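Local structure of Ulp1-like SUMO protease (Chaetomium thermophilum, 6DG4) at residues L215-P219 with A220-T224. The protein probably cleaves SUMO from its precursors and conjugates as a Ulp1-like cysteine protease of the C48 family, represented here by its catalytic domain. Sequence-based numbering, arbitrary orientation.
Sequences LGVDP and AQAYT
Asp-218 faces Ala-220 and Gln-221 across a turn with Pro-219 and Ala-220 at its corners. With CG anti to the backbone N (chi1 -173°), its carboxylate folds forward along the chain, and OD1 of Asp-218 accepts a weak, bent bond from Ala-220 N (3.0 Å). Asp-218 O accepts Gln-221 N at 3.1 Å, the donor standing well above the carbonyl plane; side chain and backbone of Asp-218 thus hold two successive amides. One residue on, Ala-222 N reaches Pro-219 O (3.1 Å) in a straighter bond. Gln-221 runs extended past CG, and its side chain crosses that of Asp-218 at about a right angle. Carboxylate and amide planes lie only 29° apart, yet the two groups merely touch: OD2 of Asp-218 sits 3.4 Å from Gln-221 CD, without a hydrogen bond. On the buried side Val-217 CG1 lies 4.1 Å from Ala-222 CB. Tyr-223 sets its CG between its own N and carbonyl carbon (chi1 74°), which turns the ring back beside Pro-219, CE1 meeting CB of the proline at 3.9 Å. The ring also packs on Phe-205 and Thr-208 of helix 202-215, and its hydroxyl is hydrogen-bonded to Asn-209, a residue that Pro-219 touches as well. Gly-216 closes that helix with a Schellman motif, and the chain doubles back over it. The arrangement is two overlapping type I beta turns, opened by an Asx turn that a weak bond closes, in the loop between helices 202-215 and 228-241 of the Ulp1 catalytic domain.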
loop_
_atom_site.group_PDB
_atom_site.type_symbol
_atom_site.label_atom_id
_atom_site.label_comp_id
_atom_site.label_asym_id
_atom_site.label_seq_id
_atom_site.Cartn_x
_atom_site.Cartn_y
_atom_site.Cartn_z
ATOM N N LEU A 215 -1.317 3.914 8.936
ATOM C CA LEU A 215 -1.856 3.961 10.286
ATOM C C LEU A 215 -0.941 4.670 11.270
ATOM O O LEU A 215 -1.345 4.900 12.413
ATOM C CB LEU A 215 -2.089 2.545 10.814
ATOM C CG LEU A 215 -3.187 1.739 10.128
ATOM C CD1 LEU A 215 -3.294 0.379 10.788
ATOM C CD2 LEU A 215 -4.521 2.459 10.177
ATOM N N GLY A 216 0.279 5.002 10.869
ATOM C CA GLY A 216 1.225 5.569 11.804
ATOM C C GLY A 216 1.886 4.567 12.720
ATOM O O GLY A 216 2.313 4.938 13.817
ATOM N N VAL A 217 1.986 3.305 12.295
ATOM C CA VAL A 217 2.585 2.226 13.073
ATOM C C VAL A 217 3.987 1.951 12.550
ATOM O O VAL A 217 4.216 1.934 11.337
ATOM C CB VAL A 217 1.708 0.963 12.973
ATOM C CG1 VAL A 217 2.423 -0.244 13.554
ATOM C CG2 VAL A 217 0.380 1.184 13.681
ATOM N N ASP A 218 4.926 1.721 13.467
ATOM C CA ASP A 218 6.311 1.431 13.109
ATOM C C ASP A 218 6.448 0.004 12.586
ATOM O O ASP A 218 6.312 -0.953 13.357
ATOM C CB ASP A 218 7.201 1.623 14.339
ATOM C CG ASP A 218 8.678 1.518 14.020
ATOM O OD1 ASP A 218 9.029 0.953 12.962
ATOM O OD2 ASP A 218 9.494 1.994 14.842
ATOM N N PRO A 219 6.727 -0.189 11.292
ATOM C CA PRO A 219 6.778 -1.566 10.770
ATOM C C PRO A 219 7.875 -2.415 11.387
ATOM O O PRO A 219 7.690 -3.630 11.538
ATOM C CB PRO A 219 6.973 -1.371 9.259
ATOM C CG PRO A 219 7.625 -0.034 9.133
ATOM C CD PRO A 219 7.022 0.804 10.242
ATOM N N ALA A 220 9.009 -1.808 11.758
ATOM C CA ALA A 220 10.105 -2.556 12.361
ATOM C C ALA A 220 9.728 -3.142 13.713
ATOM O O ALA A 220 10.326 -4.135 14.136
ATOM C CB ALA A 220 11.325 -1.648 12.526
ATOM N N GLN A 221 8.750 -2.555 14.392
ATOM C CA GLN A 221 8.281 -3.052 15.675
ATOM C C GLN A 221 7.096 -3.997 15.543
ATOM O O GLN A 221 6.658 -4.547 16.556
ATOM C CB GLN A 221 7.882 -1.860 16.564
ATOM C CG GLN A 221 9.049 -0.943 16.892
ATOM C CD GLN A 221 8.657 0.304 17.665
ATOM O OE1 GLN A 221 7.484 0.671 17.734
ATOM N NE2 GLN A 221 9.650 0.967 18.250
ATOM N N ALA A 222 6.589 -4.230 14.327
ATOM C CA ALA A 222 5.248 -4.775 14.161
ATOM C C ALA A 222 5.158 -6.175 13.568
ATOM O O ALA A 222 4.163 -6.855 13.822
ATOM C CB ALA A 222 4.395 -3.838 13.293
ATOM N N TYR A 223 6.130 -6.633 12.781
ATOM C CA TYR A 223 5.957 -7.916 12.104
ATOM C C TYR A 223 7.312 -8.477 11.691
ATOM O O TYR A 223 8.346 -7.811 11.801
ATOM C CB TYR A 223 4.973 -7.797 10.924
ATOM C CG TYR A 223 5.494 -7.098 9.685
ATOM C CD1 TYR A 223 5.488 -5.707 9.578
ATOM C CD2 TYR A 223 5.966 -7.831 8.609
ATOM C CE1 TYR A 223 5.960 -5.075 8.439
ATOM C CE2 TYR A 223 6.442 -7.211 7.468
ATOM C CZ TYR A 223 6.436 -5.839 7.379
ATOM O OH TYR A 223 6.912 -5.256 6.222
ATOM N N THR A 224 7.286 -9.737 11.238
ATOM C CA THR A 224 8.465 -10.433 10.756
ATOM C C THR A 224 8.163 -11.122 9.429
ATOM O O THR A 224 7.004 -11.378 9.081
ATOM C CB THR A 224 8.919 -11.527 11.728
ATOM O OG1 THR A 224 7.979 -12.606 11.661
ATOM C CG2 THR A 224 9.006 -11.009 13.157
#